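Local coordinates for Lmo0181 protein (Listeria monocytogenes serovar 1/2a, PDB 5F7V) that binds the cyclic glucan cycloalternan as the substrate-binding lipoprotein of an ABC system and so probably serves its uptake across the membrane, at residues 128-134 with 247-253; 237-241 with 257-263. One frame throughout, in Å; residues are numbered along the deposited sequence.

Interaction 1: residues 128-134 with 247-253. With GLC (alpha-D-glucopyranose), chain B; GLC (alpha-D-glucopyranose), chain C; GLC (alpha-D-glucopyranose), chain D.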
ATOM      1  N   SER A 128       5.598   3.859  -0.787  1.00  3.79           N
ATOM      2  CA  SER A 128       5.938   2.463  -0.446  1.00  3.67           C
ATOM      3  C   SER A 128       5.654   1.521  -1.602  1.00  3.61           C
ATOM      4  O   SER A 128       5.061   1.897  -2.612  1.00  3.70           O
ATOM      5  CB  SER A 128       5.094   2.032   0.768  1.00  3.60           C
ATOM      6  OG  SER A 128       3.715   1.989   0.468  1.00  3.59           O
ATOM      7  N   ASN A 129       6.128   0.291  -1.451  1.00  3.55           N
ATOM      8  CA  ASN A 129       5.862  -0.774  -2.420  1.00  3.57           C
ATOM      9  C   ASN A 129       5.847  -2.102  -1.704  1.00  3.45           C
ATOM     10  O   ASN A 129       5.923  -2.185  -0.483  1.00  3.38           O
ATOM     11  CB  ASN A 129       6.817  -0.664  -3.602  1.00  3.82           C
ATOM     12  CG  ASN A 129       8.260  -0.814  -3.205  1.00  3.95           C
ATOM     13  OD1 ASN A 129       8.594  -1.164  -2.069  1.00  4.06           O
ATOM     14  ND2 ASN A 129       9.157  -0.534  -4.136  1.00  4.37           N
ATOM     15  N   VAL A 130       5.635  -3.123  -2.541  1.00  3.53           N
ATOM     16  CA  VAL A 130       5.510  -4.495  -2.070  1.00  3.48           C
ATOM     17  C   VAL A 130       6.666  -5.302  -2.613  1.00  3.60           C
ATOM     18  O   VAL A 130       7.183  -5.048  -3.686  1.00  3.82           O
ATOM     19  CB  VAL A 130       4.154  -5.059  -2.530  1.00  3.61           C
ATOM     20  CG1 VAL A 130       4.054  -6.588  -2.391  1.00  3.69           C
ATOM     21  CG2 VAL A 130       3.009  -4.360  -1.773  1.00  3.61           C
ATOM     22  N   VAL A 131       7.139  -6.242  -1.797  1.00  3.54           N
ATOM     23  CA  VAL A 131       8.251  -7.115  -2.130  1.00  3.71           C
ATOM     24  C   VAL A 131       7.894  -8.517  -1.692  1.00  3.68           C
ATOM     25  O   VAL A 131       6.924  -8.736  -0.962  1.00  3.57           O
ATOM     26  CB  VAL A 131       9.568  -6.687  -1.445  1.00  3.81           C
ATOM     27  CG1 VAL A 131      10.044  -5.377  -2.063  1.00  3.98           C
ATOM     28  CG2 VAL A 131       9.425  -6.519   0.048  1.00  3.68           C
ATOM     29  N   THR A 132       8.688  -9.466  -2.172  1.00  3.88           N
ATOM     30  CA  THR A 132       8.613 -10.832  -1.620  1.00  3.90           C
ATOM     31  C   THR A 132       9.491 -10.900  -0.405  1.00  3.88           C
ATOM     32  O   THR A 132      10.711 -10.759  -0.514  1.00  4.08           O
ATOM     33  CB  THR A 132       9.051 -11.845  -2.666  1.00  4.20           C
ATOM     34  OG1 THR A 132       8.183 -11.713  -3.795  1.00  4.36           O
ATOM     35  CG2 THR A 132       8.997 -13.259  -2.102  1.00  4.25           C
ATOM     36  N   ILE A 133       8.900 -11.189   0.738  1.00  3.77           N
ATOM     37  CA  ILE A 133       9.621 -11.298   1.998  1.00  3.88           C
ATOM     38  C   ILE A 133       9.759 -12.788   2.290  1.00  4.02           C
ATOM     39  O   ILE A 133       8.754 -13.511   2.255  1.00  3.99           O
ATOM     40  CB  ILE A 133       8.882 -10.591   3.130  1.00  3.83           C
ATOM     41  CG1 ILE A 133       8.577  -9.138   2.734  1.00  3.69           C
ATOM     42  CG2 ILE A 133       9.718 -10.687   4.412  1.00  4.10           C
ATOM     43  CD1 ILE A 133       8.117  -8.270   3.854  1.00  3.75           C
ATOM     44  N   TYR A 134      10.953 -13.295   2.525  1.00  4.26           N
ATOM     45  CA  TYR A 134      11.111 -14.728   2.631  1.00  4.42           C
ATOM     46  C   TYR A 134      11.894 -15.115   3.865  1.00  4.70           C
ATOM     47  O   TYR A 134      12.779 -14.406   4.355  1.00  4.91           O
ATOM     48  CB  TYR A 134      11.732 -15.314   1.360  1.00  4.57           C
ATOM     49  CG  TYR A 134      13.113 -14.865   0.975  1.00  4.87           C
ATOM     50  CD1 TYR A 134      13.306 -13.728   0.201  1.00  4.87           C
ATOM     51  CD2 TYR A 134      14.255 -15.561   1.349  1.00  5.27           C
ATOM     52  CE1 TYR A 134      14.571 -13.300  -0.204  1.00  5.30           C
ATOM     53  CE2 TYR A 134      15.503 -15.143   0.956  1.00  5.70           C
ATOM     54  CZ  TYR A 134      15.666 -14.011   0.200  1.00  5.74           C
ATOM     55  OH  TYR A 134      16.936 -13.670  -0.183  1.00  6.33           O
ATOM     56  N   MET A 247       7.358 -17.594   1.827  1.00  3.69           N
ATOM     57  CA  MET A 247       7.405 -16.381   0.967  1.00  3.57           C
ATOM     58  C   MET A 247       6.108 -15.620   1.192  1.00  3.52           C
ATOM     59  O   MET A 247       5.031 -16.172   1.039  1.00  3.54           O
ATOM     60  CB  MET A 247       7.534 -16.707  -0.524  1.00  3.49           C
ATOM     61  CG  MET A 247       8.867 -17.277  -0.914  1.00  3.55           C
ATOM     62  SD  MET A 247       8.948 -17.755  -2.635  1.00  3.59           S
ATOM     63  CE  MET A 247       8.128 -19.361  -2.658  1.00  3.69           C
ATOM     64  N   LEU A 248       6.220 -14.346   1.554  1.00  3.52           N
ATOM     65  CA  LEU A 248       5.059 -13.507   1.825  1.00  3.50           C
ATOM     66  C   LEU A 248       5.133 -12.273   0.925  1.00  3.41           C
ATOM     67  O   LEU A 248       6.102 -11.512   1.016  1.00  3.45           O
ATOM     68  CB  LEU A 248       5.039 -13.101   3.287  1.00  3.65           C
ATOM     69  CG  LEU A 248       3.913 -12.174   3.711  1.00  3.68           C
ATOM     70  CD1 LEU A 248       2.570 -12.844   3.585  1.00  3.67           C
ATOM     71  CD2 LEU A 248       4.165 -11.749   5.144  1.00  3.86           C
ATOM     72  N   HIS A 249       4.094 -12.047   0.125  1.00  3.33           N
ATOM     73  CA  HIS A 249       4.055 -10.844  -0.740  1.00  3.27           C
ATOM     74  C   HIS A 249       3.338  -9.738   0.022  1.00  3.33           C
ATOM     75  O   HIS A 249       2.123  -9.777   0.206  1.00  3.34           O
ATOM     76  CB  HIS A 249       3.296 -11.174  -2.037  1.00  3.19           C
ATOM     77  CG  HIS A 249       4.012 -12.174  -2.870  1.00  3.16           C
ATOM     78  ND1 HIS A 249       4.659 -11.836  -4.026  1.00  3.20           N
ATOM     79  CD2 HIS A 249       4.208 -13.498  -2.702  1.00  3.23           C
ATOM     80  CE1 HIS A 249       5.214 -12.909  -4.553  1.00  3.22           C
ATOM     81  NE2 HIS A 249       4.964 -13.932  -3.762  1.00  3.27           N
ATOM     82  N   THR A 250       4.118  -8.785   0.506  1.00  3.39           N
ATOM     83  CA  THR A 250       3.540  -7.744   1.354  1.00  3.49           C
ATOM     84  C   THR A 250       4.404  -6.513   1.320  1.00  3.55           C
ATOM     85  O   THR A 250       5.467  -6.470   0.694  1.00  3.53           O
ATOM     86  CB  THR A 250       3.301  -8.275   2.781  1.00  3.61           C
ATOM     87  OG1 THR A 250       2.396  -7.401   3.445  1.00  3.71           O
ATOM     88  CG2 THR A 250       4.590  -8.419   3.535  1.00  3.71           C
ATOM     89  N   GLY A 251       3.904  -5.475   1.971  1.00  3.65           N
ATOM     90  CA  GLY A 251       4.581  -4.195   1.869  1.00  3.74           C
ATOM     91  C   GLY A 251       5.734  -3.970   2.810  1.00  3.90           C
ATOM     92  O   GLY A 251       5.884  -4.577   3.868  1.00  3.98           O
ATOM     93  N   ILE A 252       6.529  -2.979   2.421  1.00  3.97           N
ATOM     94  CA  ILE A 252       7.665  -2.546   3.235  1.00  4.17           C
ATOM     95  C   ILE A 252       7.213  -1.945   4.564  1.00  4.36           C
ATOM     96  O   ILE A 252       8.017  -1.742   5.467  1.00  4.55           O
ATOM     97  CB  ILE A 252       8.604  -1.559   2.491  1.00  4.25           C
ATOM     98  CG1 ILE A 252       7.947  -0.204   2.191  1.00  4.31           C
ATOM     99  CG2 ILE A 252       9.122  -2.223   1.217  1.00  4.11           C
ATOM    100  CD1 ILE A 252       8.838   0.788   1.490  1.00  4.43           C
ATOM    101  N   TRP A 253       5.921  -1.621   4.661  1.00  4.33           N
ATOM    102  CA  TRP A 253       5.316  -1.164   5.924  1.00  4.53           C
ATOM    103  C   TRP A 253       5.297  -2.224   6.998  1.00  4.83           C
ATOM    104  O   TRP A 253       4.990  -1.890   8.138  1.00  5.49           O
ATOM    105  CB  TRP A 253       3.886  -0.606   5.721  1.00  4.50           C
ATOM    106  CG  TRP A 253       2.982  -1.513   4.980  1.00  4.28           C
ATOM    107  CD1 TRP A 253       2.150  -2.470   5.511  1.00  4.27           C
ATOM    108  CD2 TRP A 253       2.767  -1.529   3.569  1.00  4.09           C
ATOM    109  NE1 TRP A 253       1.478  -3.106   4.518  1.00  4.08           N
ATOM    110  CE2 TRP A 253       1.812  -2.540   3.312  1.00  3.97           C
ATOM    111  CE3 TRP A 253       3.261  -0.783   2.482  1.00  4.04           C
ATOM    112  CZ2 TRP A 253       1.373  -2.839   2.010  1.00  3.80           C
ATOM    113  CZ3 TRP A 253       2.802  -1.081   1.208  1.00  3.88           C
ATOM    114  CH2 TRP A 253       1.888  -2.095   0.967  1.00  3.75           C
TER
HETATM  115  C1  GLC B   2      -1.057  -6.124   3.470  1.00  3.33           C
HETATM  116  C2  GLC B   2      -1.351  -7.530   3.961  1.00  3.64           C
HETATM  117  C3  GLC B   2      -2.342  -7.546   5.098  1.00  3.99           C
HETATM  118  C4  GLC B   2      -1.963  -6.551   6.180  1.00  4.06           C
HETATM  119  C5  GLC B   2      -1.753  -5.175   5.585  1.00  3.76           C
HETATM  120  C6  GLC B   2      -1.167  -4.284   6.668  1.00  3.49           C
HETATM  121  O2  GLC B   2      -1.790  -8.374   2.890  1.00  3.81           O
HETATM  122  O3  GLC B   2      -2.594  -8.833   5.636  1.00  4.64           O
HETATM  123  O4  GLC B   2      -2.939  -6.533   7.215  1.00  5.61           O
HETATM  124  O5  GLC B   2      -0.749  -5.243   4.573  1.00  3.34           O
HETATM  125  O6  GLC B   2      -0.921  -2.944   6.226  1.00  3.23           O
HETATM  126  C1  GLC C   4      -0.163   0.596   2.941  1.00  2.56           C
HETATM  127  C2  GLC C   4       0.173   1.970   2.409  1.00  2.43           C
HETATM  128  C3  GLC C   4      -1.040   2.582   1.732  1.00  2.38           C
HETATM  129  C4  GLC C   4      -1.624   1.620   0.705  1.00  2.28           C
HETATM  130  C5  GLC C   4      -1.944   0.282   1.360  1.00  2.35           C
HETATM  131  C6  GLC C   4      -2.416  -0.769   0.364  1.00  2.35           C
HETATM  132  O2  GLC C   4       0.627   2.785   3.496  1.00  2.46           O
HETATM  133  O3  GLC C   4      -0.611   3.771   1.075  1.00  2.35           O
HETATM  134  O4  GLC C   4      -2.860   2.175   0.243  1.00  2.40           O
HETATM  135  O5  GLC C   4      -0.735  -0.247   1.948  1.00  2.36           O
HETATM  136  O6  GLC C   4      -2.479  -1.990   1.136  1.00  2.41           O
HETATM  137  C1  GLC D   3      -2.083  -2.113   6.266  0.70  3.17           C
HETATM  138  C2  GLC D   3      -2.050  -1.229   5.035  0.70  3.08           C
HETATM  139  C3  GLC D   3      -0.907  -0.228   5.081  0.70  3.06           C
HETATM  140  C4  GLC D   3      -1.028   0.575   6.360  0.70  3.27           C
HETATM  141  C5  GLC D   3      -0.952  -0.402   7.541  0.70  3.47           C
HETATM  142  C6  GLC D   3      -0.989   0.304   8.890  0.70  3.78           C
HETATM  143  O2  GLC D   3      -1.944  -2.058   3.878  0.70  2.99           O
HETATM  144  O3  GLC D   3      -1.055   0.723   4.030  0.70  2.78           O
HETATM  145  O4  GLC D   3      -0.025   1.592   6.426  0.70  3.55           O
HETATM  146  O5  GLC D   3      -2.051  -1.310   7.439  0.70  3.33           O
HETATM  147  O6  GLC D   3      -2.306   0.824   9.071  0.70  4.39           O

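Interaction 2: residues 237-241 with 257-263. With GLC (alpha-D-glucopyranose), chain B.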
ATOM      1  N   GLU A 237       0.657 -12.055   7.848  1.00  5.93           N
ATOM      2  CA  GLU A 237       1.888 -11.676   8.541  1.00  6.18           C
ATOM      3  C   GLU A 237       2.001 -12.365   9.917  1.00  6.37           C
ATOM      4  O   GLU A 237       3.104 -12.614  10.395  1.00  6.18           O
ATOM      5  CB  GLU A 237       1.982 -10.157   8.673  1.00  6.53           C
ATOM      6  CG  GLU A 237       0.818  -9.502   9.336  1.00  6.97           C
ATOM      7  CD  GLU A 237      -0.268  -9.044   8.348  1.00  7.06           C
ATOM      8  OE1 GLU A 237      -0.498  -9.566   7.209  1.00  6.43           O
ATOM      9  OE2 GLU A 237      -0.927  -8.040   8.754  1.00  8.14           O
ATOM     10  N   ASP A 238       0.876 -12.736  10.528  1.00  6.64           N
ATOM     11  CA  ASP A 238       0.926 -13.467  11.805  1.00  7.31           C
ATOM     12  C   ASP A 238       1.433 -14.890  11.581  1.00  6.89           C
ATOM     13  O   ASP A 238       2.296 -15.404  12.305  1.00  7.00           O
ATOM     14  CB  ASP A 238      -0.445 -13.551  12.480  1.00  8.32           C
ATOM     15  CG  ASP A 238      -1.147 -12.224  12.625  1.00  9.27           C
ATOM     16  OD1 ASP A 238      -0.440 -11.231  12.852  1.00 11.23           O
ATOM     17  OD2 ASP A 238      -2.393 -12.172  12.553  1.00 10.46           O
ATOM     18  N   LEU A 239       0.931 -15.533  10.528  1.00  6.38           N
ATOM     19  CA  LEU A 239       1.466 -16.868  10.167  1.00  6.21           C
ATOM     20  C   LEU A 239       2.944 -16.803   9.802  1.00  5.89           C
ATOM     21  O   LEU A 239       3.785 -17.636  10.136  1.00  5.80           O
ATOM     22  CB  LEU A 239       0.659 -17.514   9.061  1.00  6.20           C
ATOM     23  CG  LEU A 239      -0.631 -18.230   9.496  1.00  6.73           C
ATOM     24  CD1 LEU A 239      -1.656 -17.324  10.160  1.00  7.05           C
ATOM     25  CD2 LEU A 239      -1.225 -19.013   8.321  1.00  6.94           C
ATOM     26  N   PHE A 240       3.308 -15.748   9.080  1.00  5.52           N
ATOM     27  CA  PHE A 240       4.736 -15.541   8.756  1.00  5.54           C
ATOM     28  C   PHE A 240       5.610 -15.401  10.001  1.00  6.08           C
ATOM     29  O   PHE A 240       6.659 -16.062  10.113  1.00  6.03           O
ATOM     30  CB  PHE A 240       4.896 -14.327   7.820  1.00  5.20           C
ATOM     31  CG  PHE A 240       6.317 -14.095   7.353  1.00  4.98           C
ATOM     32  CD1 PHE A 240       6.838 -14.876   6.323  1.00  4.85           C
ATOM     33  CD2 PHE A 240       7.142 -13.139   7.940  1.00  5.10           C
ATOM     34  CE1 PHE A 240       8.119 -14.689   5.878  1.00  4.88           C
ATOM     35  CE2 PHE A 240       8.449 -12.961   7.470  1.00  5.12           C
ATOM     36  CZ  PHE A 240       8.919 -13.730   6.444  1.00  4.96           C
ATOM     37  N   MET A 241       5.177 -14.578  10.961  1.00  6.76           N
ATOM     38  CA  MET A 241       5.872 -14.490  12.249  1.00  7.81           C
ATOM     39  C   MET A 241       5.924 -15.799  13.004  1.00  7.69           C
ATOM     40  O   MET A 241       6.895 -16.004  13.724  1.00  8.58           O
ATOM     41  CB  MET A 241       5.200 -13.419  13.109  1.00  8.87           C
ATOM     42  CG  MET A 241       5.582 -12.032  12.599  1.00  9.75           C
ATOM     43  SD  MET A 241       7.305 -11.566  12.931  1.00 12.30           S
ATOM     44  CE  MET A 241       7.431 -11.147  14.669  1.00 12.73           C
ATOM     45  N   MET A 257       7.431  -4.522  11.955  0.70  8.74           N
ATOM     46  CA  MET A 257       6.851  -5.703  12.609  0.70  9.11           C
ATOM     47  C   MET A 257       7.840  -6.861  12.640  0.70  8.55           C
ATOM     48  O   MET A 257       7.991  -7.562  13.648  0.70  8.95           O
ATOM     49  CB  MET A 257       5.596  -6.144  11.833  0.70  9.84           C
ATOM     50  CG  MET A 257       4.812  -7.326  12.368  0.70 10.89           C
ATOM     51  SD  MET A 257       3.263  -7.440  11.467  0.70 12.58           S
ATOM     52  CE  MET A 257       2.292  -6.102  12.145  0.70 12.55           C
ATOM     53  N   PHE A 258       8.522  -7.050  11.517  1.00  7.71           N
ATOM     54  CA  PHE A 258       9.327  -8.236  11.296  1.00  7.34           C
ATOM     55  C   PHE A 258      10.726  -8.103  11.866  1.00  7.29           C
ATOM     56  O   PHE A 258      11.474  -9.066  11.814  1.00  7.17           O
ATOM     57  CB  PHE A 258       9.369  -8.605   9.814  1.00  6.84           C
ATOM     58  CG  PHE A 258       8.039  -9.032   9.226  1.00  6.55           C
ATOM     59  CD1 PHE A 258       6.958  -9.483   9.987  1.00  6.74           C
ATOM     60  CD2 PHE A 258       7.872  -8.977   7.877  1.00  6.33           C
ATOM     61  CE1 PHE A 258       5.765  -9.871   9.406  1.00  6.67           C
ATOM     62  CE2 PHE A 258       6.665  -9.345   7.274  1.00  6.17           C
ATOM     63  CZ  PHE A 258       5.608  -9.795   8.038  1.00  6.20           C
ATOM     64  N   GLN A 259      11.101  -6.968  12.453  1.00  7.46           N
ATOM     65  CA  GLN A 259      12.451  -6.844  13.016  1.00  7.74           C
ATOM     66  C   GLN A 259      12.718  -7.937  14.028  1.00  8.28           C
ATOM     67  O   GLN A 259      13.847  -8.401  14.130  1.00  8.42           O
ATOM     68  CB  GLN A 259      12.701  -5.479  13.679  1.00  7.96           C
ATOM     69  CG  GLN A 259      12.613  -4.299  12.705  1.00  7.74           C
ATOM     70  CD  GLN A 259      13.710  -4.346  11.656  1.00  7.62           C
ATOM     71  OE1 GLN A 259      14.870  -4.194  11.983  1.00  7.96           O
ATOM     72  NE2 GLN A 259      13.361  -4.622  10.415  1.00  7.21           N
ATOM     73  N   ASP A 260      11.718  -8.354  14.795  1.00  9.03           N
ATOM     74  CA  ASP A 260      11.945  -9.388  15.808  1.00  9.97           C
ATOM     75  C   ASP A 260      11.333 -10.716  15.393  1.00  9.81           C
ATOM     76  O   ASP A 260      11.074 -11.581  16.239  1.00 10.45           O
ATOM     77  CB  ASP A 260      11.495  -8.960  17.206  1.00 11.20           C
ATOM     78  CG  ASP A 260      10.033  -8.655  17.299  1.00 12.01           C
ATOM     79  OD1 ASP A 260       9.291  -8.789  16.306  1.00 13.26           O
ATOM     80  OD2 ASP A 260       9.582  -8.227  18.402  1.00 13.51           O
ATOM     81  N   ALA A 261      11.206 -10.939  14.092  1.00  9.32           N
ATOM     82  CA  ALA A 261      10.846 -12.274  13.621  1.00  9.06           C
ATOM     83  C   ALA A 261      11.890 -13.250  14.124  1.00  9.41           C
ATOM     84  O   ALA A 261      13.085 -12.925  14.056  1.00  9.30           O
ATOM     85  CB  ALA A 261      10.811 -12.346  12.097  1.00  8.85           C
ATOM     86  N   PRO A 262      11.488 -14.433  14.642  1.00  9.54           N
ATOM     87  CA  PRO A 262      12.467 -15.315  15.260  1.00  9.92           C
ATOM     88  C   PRO A 262      13.131 -16.258  14.244  1.00  9.42           C
ATOM     89  O   PRO A 262      13.324 -17.450  14.512  1.00 10.93           O
ATOM     90  CB  PRO A 262      11.602 -16.113  16.245  1.00 10.18           C
ATOM     91  CG  PRO A 262      10.324 -16.261  15.516  1.00 10.05           C
ATOM     92  CD  PRO A 262      10.111 -14.923  14.862  1.00  9.75           C
ATOM     93  N   PHE A 263      13.585 -15.718  13.122  1.00  8.36           N
ATOM     94  CA  PHE A 263      14.257 -16.443  12.052  1.00  7.60           C
ATOM     95  C   PHE A 263      14.949 -15.403  11.174  1.00  7.22           C
ATOM     96  O   PHE A 263      14.650 -14.196  11.271  1.00  7.35           O
ATOM     97  CB  PHE A 263      13.287 -17.308  11.222  1.00  7.10           C
ATOM     98  CG  PHE A 263      12.043 -16.604  10.766  1.00  6.57           C
ATOM     99  CD1 PHE A 263      12.065 -15.780   9.655  1.00  6.18           C
ATOM    100  CD2 PHE A 263      10.858 -16.762  11.453  1.00  6.49           C
ATOM    101  CE1 PHE A 263      10.915 -15.126   9.255  1.00  5.92           C
ATOM    102  CE2 PHE A 263       9.692 -16.146  11.069  1.00  6.23           C
ATOM    103  CZ  PHE A 263       9.729 -15.320   9.957  1.00  6.03           C
TER
HETATM  104  C1  GLC B   2      -1.057  -6.124   3.470  1.00  3.33           C
HETATM  105  C2  GLC B   2      -1.351  -7.530   3.961  1.00  3.64           C
HETATM  106  C3  GLC B   2      -2.342  -7.546   5.098  1.00  3.99           C
HETATM  107  C4  GLC B   2      -1.963  -6.551   6.180  1.00  4.06           C
HETATM  108  C5  GLC B   2      -1.753  -5.175   5.585  1.00  3.76           C
HETATM  109  C6  GLC B   2      -1.167  -4.284   6.668  1.00  3.49           C
HETATM  110  O2  GLC B   2      -1.790  -8.374   2.890  1.00  3.81           O
HETATM  111  O3  GLC B   2      -2.594  -8.833   5.636  1.00  4.64           O
HETATM  112  O4  GLC B   2      -2.939  -6.533   7.215  1.00  5.61           O
HETATM  113  O5  GLC B   2      -0.749  -5.243   4.573  1.00  3.34           O
HETATM  114  O6  GLC B   2      -0.921  -2.944   6.226  1.00  3.23           O

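Interaction 1: residues 128-134 with 247-253
Strand 247-251 runs antiparallel to strand 130-134, their axes 4.5 Å apart at closest. Met247 faces Tyr134 in a non-hydrogen-bonded pair, CG lying 4.2 Å from Tyr134 CB. Leu248 pairs with Ile133 through two short hydrogen bonds, N to Ile133 O and O to Ile133 N, each 2.8 Å. His249 shares its sheet face with Thr132, while its ring nitrogens bond outside the pair, to Glu156 and Glu270. Thr250 repeats the pair of hydrogen bonds with Val131, and its CG2 packs 3.5 Å from Ile133 CD1. Gly251 CA approaches Asn129 O to 3.4 Å; a CB here would collide with the Trp253 ring. Ile252 N gives the last bond, 3.1 Å to Asn129 O, as the chain enters a 3-10 turn. That turn presents Trp253, its indole edge meeting Ser128 OG; Trp253 NE1 donates to O5 of the chain B glucose (3.1 Å), and the chain D and chain C glucoses lie over one indole face: a sugar-aromatic platform typical of periplasmic-type binding-protein carbohydrate sites.

Interaction 2: residues 237-241 with 257-263
Three phenylalanines and two methionines join the end of helix 236-241 to the end of helix 255-258 and the loop that follows. Phe240, with chi1 t, directs its ring at the opposing segment and meets two others there: the edge of Phe263 (chi1 p) points at its face, centroids 5.2 Å apart and planes at 86°, whereas Phe258 (chi1 m) lies obliquely, at 4.9 Å and 47°. Met241 folds through three m torsions, which brings SD to 3.7 Å from Ala261 CB and 3.6 Å from Phe258 CD1, the latter an oblique Met-aromatic contact. Met257 sets SD 3.8 Å from Glu237 CG. Glu237 CB lies 3.7 Å from Phe258 CZ at the ring edge, while chi1 p with chi2 near -92° turns the carboxylate away from segment 257-263 to the sugar: O3 of the chain B glucose donates to Glu237 OE1 (2.7 Å) and O4 to OE2 (2.9 Å). The segments are thus held together by apolar and aromatic packing, with the polar chemistry of Glu237 directed at the glycan.

The two interactions alternate along the chain: strand 119-135 comes first, then helix 236-241, strand 245-251 and helix 255-258, so strand 245-251 lies in sequence between the two partners of interaction 2. Their centres are 12 Å apart, and they touch directly. Ile133 and Leu248, neighbours on one face of the sheet in interaction 1, pack against Phe240 and Phe258 of interaction 2: Ile133 CG2 is 3.7 Å from Phe240 CZ, and Leu248 CD2 is 3.8 Å from Phe258 CZ. The sheet of the solute-binding fold and its covering layer thus share one apolar core. Both also reach the chain B glucose, so this single unit contributes three residues, Glu237, Thr250 and Trp253, to the glycan pocket.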